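Local atomic coordinates of uncharacterized protein (Bacteroides thetaiotaomicron, PDB entry 3KZT), a protein that is of unknown function, but contains a DUF3828 domain and is probably made as a bacterial lipoprotein. Residues G29-F34 with N103-N108; V125-V128 with Q133-I136. All blocks are in the same frame, centred on the assembly; numbering follows the deposited sequence.

Contact 1. Residues G29-F34 with N103-N108. With EDO (1,2-ethanediol), chain C; SO4 (sulfate ion), chain E.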
loop_
_atom_site.group_PDB
_atom_site.type_symbol
_atom_site.label_atom_id
_atom_site.label_comp_id
_atom_site.label_asym_id
_atom_site.label_seq_id
_atom_site.Cartn_x
_atom_site.Cartn_y
_atom_site.Cartn_z
ATOM N N GLY A 29 5.009 1.165 13.446
ATOM C CA GLY A 29 3.675 0.923 12.849
ATOM C C GLY A 29 3.059 2.155 12.180
ATOM O O GLY A 29 2.525 2.059 11.085
HETATM N N MSE A 30 3.143 3.295 12.843
HETATM C CA MSE A 30 2.662 4.580 12.264
HETATM C C MSE A 30 3.471 4.991 11.019
HETATM O O MSE A 30 2.890 5.399 10.019
HETATM C CB MSE A 30 2.731 5.703 13.303
HETATM C CG MSE A 30 2.326 7.107 12.754
HETATM SE SE MSE A 30 3.749 8.098 11.851
HETATM C CE MSE A 30 4.946 8.279 13.398
ATOM N N ILE A 31 4.804 4.905 11.122
ATOM C CA ILE A 31 5.726 5.236 10.015
ATOM C C ILE A 31 5.437 4.340 8.792
ATOM O O ILE A 31 5.323 4.839 7.684
ATOM C CB ILE A 31 7.227 5.132 10.445
ATOM C CG1 ILE A 31 7.567 6.202 11.520
ATOM C CG2 ILE A 31 8.171 5.381 9.224
ATOM C CD1 ILE A 31 8.903 5.955 12.265
ATOM N N GLU A 32 5.304 3.028 9.031
ATOM C CA GLU A 32 4.885 2.058 7.984
ATOM C C GLU A 32 3.563 2.429 7.312
ATOM O O GLU A 32 3.458 2.348 6.087
ATOM C CB GLU A 32 4.738 0.667 8.574
ATOM C CG GLU A 32 6.079 -0.008 8.881
ATOM C CD GLU A 32 5.938 -1.311 9.652
ATOM O OE1 GLU A 32 4.824 -1.632 10.112
ATOM O OE2 GLU A 32 6.962 -2.023 9.790
ATOM N N ASP A 33 2.569 2.819 8.125
ATOM C CA ASP A 33 1.228 3.244 7.615
ATOM C C ASP A 33 1.317 4.482 6.764
ATOM O O ASP A 33 0.631 4.574 5.745
ATOM C CB ASP A 33 0.237 3.547 8.756
ATOM C CG ASP A 33 -0.146 2.320 9.572
ATOM O OD1 ASP A 33 0.172 1.175 9.187
ATOM O OD2 ASP A 33 -0.762 2.523 10.625
ATOM N N PHE A 34 2.115 5.460 7.212
ATOM C CA PHE A 34 2.343 6.676 6.426
ATOM C C PHE A 34 2.928 6.364 5.042
ATOM O O PHE A 34 2.374 6.805 4.034
ATOM C CB PHE A 34 3.263 7.682 7.154
ATOM C CG PHE A 34 3.734 8.785 6.270
ATOM C CD1 PHE A 34 2.812 9.619 5.629
ATOM C CD2 PHE A 34 5.103 8.985 6.026
ATOM C CE1 PHE A 34 3.238 10.633 4.772
ATOM C CE2 PHE A 34 5.534 10.011 5.171
ATOM C CZ PHE A 34 4.601 10.827 4.545
ATOM N N ASN A 103 14.122 9.328 19.611
ATOM C CA ASN A 103 12.930 9.322 18.772
ATOM C C ASN A 103 13.218 9.236 17.238
ATOM O O ASN A 103 12.296 9.411 16.444
ATOM C CB ASN A 103 12.078 10.562 19.099
ATOM C CG ASN A 103 11.597 10.587 20.554
ATOM O OD1 ASN A 103 11.263 9.562 21.127
ATOM N ND2 ASN A 103 11.536 11.775 21.134
ATOM N N TRP A 104 14.478 8.951 16.841
ATOM C CA TRP A 104 14.848 8.810 15.421
ATOM C C TRP A 104 14.672 7.359 14.973
ATOM O O TRP A 104 14.987 6.425 15.717
ATOM C CB TRP A 104 16.285 9.300 15.138
ATOM C CG TRP A 104 16.362 10.775 15.109
ATOM C CD1 TRP A 104 16.658 11.598 16.150
ATOM C CD2 TRP A 104 16.083 11.620 13.988
ATOM N NE1 TRP A 104 16.603 12.914 15.747
ATOM C CE2 TRP A 104 16.255 12.957 14.421
ATOM C CE3 TRP A 104 15.716 11.381 12.650
ATOM C CZ2 TRP A 104 16.067 14.059 13.568
ATOM C CZ3 TRP A 104 15.525 12.479 11.798
ATOM C CH2 TRP A 104 15.703 13.801 12.265
ATOM N N TYR A 105 14.132 7.204 13.763
ATOM C CA TYR A 105 13.886 5.913 13.120
ATOM C C TYR A 105 14.446 6.046 11.711
ATOM O O TYR A 105 14.648 7.164 11.241
ATOM C CB TYR A 105 12.363 5.602 13.109
ATOM C CG TYR A 105 11.807 5.437 14.507
ATOM C CD1 TYR A 105 11.486 6.549 15.282
ATOM C CD2 TYR A 105 11.623 4.171 15.067
ATOM C CE1 TYR A 105 11.004 6.412 16.582
ATOM C CE2 TYR A 105 11.137 4.018 16.367
ATOM C CZ TYR A 105 10.829 5.137 17.113
ATOM O OH TYR A 105 10.368 5.005 18.384
ATOM N N GLU A 106 14.713 4.922 11.061
ATOM C CA GLU A 106 15.267 4.896 9.702
ATOM C C GLU A 106 14.275 4.162 8.804
ATOM O O GLU A 106 13.906 3.039 9.113
ATOM C CB GLU A 106 16.621 4.168 9.710
ATOM C CG GLU A 106 17.293 4.024 8.337
ATOM C CD GLU A 106 18.645 3.367 8.431
ATOM O OE1 GLU A 106 19.638 4.090 8.683
ATOM O OE2 GLU A 106 18.726 2.139 8.218
ATOM N N VAL A 107 13.855 4.811 7.706
ATOM C CA VAL A 107 12.954 4.216 6.706
ATOM C C VAL A 107 13.819 3.732 5.540
ATOM O O VAL A 107 14.404 4.556 4.825
ATOM C CB VAL A 107 11.918 5.236 6.192
ATOM C CG1 VAL A 107 11.104 4.640 5.023
ATOM C CG2 VAL A 107 10.990 5.663 7.332
ATOM N N ASN A 108 13.896 2.407 5.364
ATOM C CA ASN A 108 14.694 1.766 4.305
ATOM C C ASN A 108 13.810 1.160 3.232
ATOM O O ASN A 108 12.807 0.519 3.555
ATOM C CB ASN A 108 15.560 0.662 4.899
ATOM C CG ASN A 108 16.569 1.191 5.886
ATOM O OD1 ASN A 108 17.475 1.919 5.516
ATOM N ND2 ASN A 108 16.404 0.832 7.173
HETATM C C1 EDO C . 7.871 8.239 20.609
HETATM O O1 EDO C . 8.365 9.162 21.585
HETATM C C2 EDO C . 8.847 8.133 19.444
HETATM O O2 EDO C . 10.021 7.402 19.828
HETATM S S SO4 E . 17.351 15.252 18.434
HETATM O O1 SO4 E . 16.673 16.018 19.475
HETATM O O2 SO4 E . 17.142 13.817 18.657
HETATM O O3 SO4 E . 18.784 15.544 18.485
HETATM O O4 SO4 E . 16.822 15.642 17.129
#
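I31 of the helix meets Y105 and V107 of the strand through two branches of its side chain. G29 starts the segment by accepting a backbone hydrogen bond from D33 N. M30, present as selenomethionine, lies beside the contact, and its side chain touches V127, Y134 and I136. At I31, CG1 stands beside the backbone N (chi1 -65°) and the chain runs on extended (chi2 165°), which carries CD1 to Y105, 3.6 Å from CB and 3.7 Å from CG. The other branch, CG2, lies 3.4 Å from V107 CG2, tighter than an ordinary methyl-methyl contact, so the helix sits close here although I31 CA and V107 CA remain 8.0 Å apart. These features describe a long helix, 13-41, packed across one face of a four-stranded antiparallel meander, with alternate residues Y105 and V107 turned to the helix and W104 and E106 turned away. Y105 also meets E24, A27 and I28 one to two turns earlier. Its hydroxyl donates to O2 of a bound ethanediol (OH to O2 2.8 Å), which lies at the ring edge in the ring plane; the diol in turn donates from both its oxygens to N103 OD1. Replacing Y105 by an alanine is likely to leave I31 CD1, A27 and I28 without the ring they lean on, and the diol without its phenol partner. Further along, F34 leaves strand 104-111 aside and packs on I136, L61 and I81, while V107 also reaches Y35 on the next turn. On the other face of the strand, W104 NE1 donates to O4 of a sulfate (3.1 Å, 163°), with a weak second bond from NE1 to its O2.

Contact 2. Residues V125-V128 with Q133-I136. With SO4 (sulfate ion), chain E.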
loop_
_atom_site.group_PDB
_atom_site.type_symbol
_atom_site.label_atom_id
_atom_site.label_comp_id
_atom_site.label_asym_id
_atom_site.label_seq_id
_atom_site.Cartn_x
_atom_site.Cartn_y
_atom_site.Cartn_z
ATOM N N VAL A 125 13.944 9.532 10.052
ATOM C CA VAL A 125 12.722 10.283 10.398
ATOM C C VAL A 125 12.553 10.304 11.929
ATOM O O VAL A 125 12.845 9.300 12.603
ATOM C CB VAL A 125 11.451 9.716 9.686
ATOM C CG1 VAL A 125 11.691 9.597 8.179
ATOM C CG2 VAL A 125 11.003 8.370 10.275
ATOM N N ARG A 126 12.111 11.457 12.462
ATOM C CA ARG A 126 11.905 11.654 13.894
ATOM C C ARG A 126 10.400 11.690 14.196
ATOM O O ARG A 126 9.634 12.297 13.442
ATOM C CB ARG A 126 12.564 12.937 14.361
ATOM C CG ARG A 126 12.879 12.926 15.844
ATOM C CD ARG A 126 13.507 14.225 16.300
ATOM N NE ARG A 126 12.539 15.290 16.572
ATOM C CZ ARG A 126 12.861 16.552 16.915
ATOM N NH1 ARG A 126 14.154 16.955 17.017
ATOM N NH2 ARG A 126 11.881 17.440 17.152
ATOM N N VAL A 127 10.008 11.062 15.320
ATOM C CA VAL A 127 8.600 10.877 15.719
ATOM C C VAL A 127 8.280 11.618 17.022
ATOM O O VAL A 127 9.074 11.579 17.953
ATOM C CB VAL A 127 8.278 9.352 15.924
ATOM C CG1 VAL A 127 6.873 9.150 16.543
ATOM C CG2 VAL A 127 8.385 8.609 14.608
ATOM N N VAL A 128 7.116 12.283 17.073
ATOM C CA VAL A 128 6.606 12.937 18.297
ATOM C C VAL A 128 5.262 12.272 18.641
ATOM O O VAL A 128 4.550 11.814 17.733
ATOM C CB VAL A 128 6.423 14.489 18.113
ATOM C CG1 VAL A 128 5.353 14.817 17.037
ATOM C CG2 VAL A 128 6.069 15.157 19.438
ATOM N N GLN A 133 -1.361 10.146 19.808
ATOM C CA GLN A 133 -1.151 10.040 18.344
ATOM C C GLN A 133 0.314 10.243 17.995
ATOM O O GLN A 133 0.906 11.223 18.425
ATOM C CB GLN A 133 -1.954 11.122 17.597
ATOM C CG GLN A 133 -3.459 10.982 17.697
ATOM C CD GLN A 133 -3.974 9.807 16.911
ATOM O OE1 GLN A 133 -4.403 8.801 17.493
ATOM N NE2 GLN A 133 -3.897 9.894 15.576
ATOM N N TYR A 134 0.877 9.322 17.201
ATOM C CA TYR A 134 2.260 9.427 16.709
ATOM C C TYR A 134 2.285 10.215 15.388
ATOM O O TYR A 134 1.444 10.000 14.521
ATOM C CB TYR A 134 2.876 8.047 16.504
ATOM C CG TYR A 134 3.078 7.282 17.784
ATOM C CD1 TYR A 134 4.205 7.506 18.574
ATOM C CD2 TYR A 134 2.145 6.327 18.215
ATOM C CE1 TYR A 134 4.416 6.798 19.747
ATOM C CE2 TYR A 134 2.346 5.614 19.399
ATOM C CZ TYR A 134 3.492 5.861 20.157
ATOM O OH TYR A 134 3.725 5.187 21.312
ATOM N N LEU A 135 3.243 11.134 15.271
ATOM C CA LEU A 135 3.412 11.991 14.087
ATOM C C LEU A 135 4.889 12.125 13.804
ATOM O O LEU A 135 5.688 12.076 14.729
ATOM C CB LEU A 135 2.826 13.383 14.344
ATOM C CG LEU A 135 1.320 13.492 14.586
ATOM C CD1 LEU A 135 0.955 14.880 15.055
ATOM C CD2 LEU A 135 0.562 13.138 13.326
ATOM N N ILE A 136 5.252 12.273 12.523
ATOM C CA ILE A 136 6.639 12.484 12.134
ATOM C C ILE A 136 6.852 14.004 12.214
ATOM O O ILE A 136 6.125 14.748 11.574
ATOM C CB ILE A 136 6.941 11.949 10.707
ATOM C CG1 ILE A 136 6.713 10.422 10.638
ATOM C CG2 ILE A 136 8.353 12.240 10.339
ATOM C CD1 ILE A 136 6.812 9.829 9.253
HETATM S S SO4 E . 17.351 15.252 18.434
HETATM O O1 SO4 E . 16.673 16.018 19.475
HETATM O O2 SO4 E . 17.142 13.817 18.657
HETATM O O3 SO4 E . 18.784 15.544 18.485
HETATM O O4 SO4 E . 16.822 15.642 17.129
#
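The Y134 ring meets V127 at its edge: V127 CG1 lies near the ring plane, 3.7 Å from Y134 CD1. With chi1 at 172° this branch stands opposite the amide nitrogen of V127, which brings it to the tyrosine's edge. I23 and M30 of helix 13-41 also touch the tyrosine, and its hydroxyl is hydrogen-bonded to E26 OE1, tying this edge strand to the helix. The second flat group, the R126 guanidinium, is likewise approached at an edge and in plane, by O4 of a sulfate 3.0 Å from R126 NH1. The arginine's NH2 forms a salt bridge with D137 OD2, so the cation is shared between carboxylate and sulfate.

Between these groups the backbones pair as an antiparallel hairpin of strands 119-130 and 133-139. V128 and L135 are a hydrogen-bonded pair: V128 N donates to L135 O at 2.8 Å and 168°, and L135 N returns to V128 O at 2.9 Å and 159°, both donors lying nearly in line with the accepting C=O. V127 and I136 form the adjoining non-hydrogen-bonded pair, and their CA atoms come to 4.4 Å. There the CA-H groups turn to carbonyls instead, I136 CA to R126 O and V127 CA to L135 O, each at 3.3 Å.

The two faces differ in character. On the helix side V127 and I136 are buried, and I136 CG2 lies diagonally across the strands from V125 CB. On the other side V128 CG1, wedged between its own backbone N and carbonyl carbon, meets L135 CB at 4.0 Å. Two straight bonds thus set the register while V125, V127 and I136 present apolar groups to the buried side, and the sulfate, facing an arginine already paired with D137, is probably held by hydrogen bonds as much as by net charge.

Overall arrangement
Contacts 1 and 2 are neighbours in one antiparallel sheet, with centres about 8 Å apart, and they join directly because strands 104-111 and 119-130 pair. Y105 N lies 2.7 Å from V125 O and N103 O lies 3.0 Å from V127 N, both probable hydrogen bonds. On the helix side, M30 and I31 of contact 1 both touch V127 of contact 2, so helix 13-41 packs on both contacts. On the opposite face W104 NE1 packs 3.4 Å from R126 CD, and the two residues grip the same sulfate, probably taken from the crystallisation liquor. No active site is established for this protein; the sulfate marks a possible anion-binding spot.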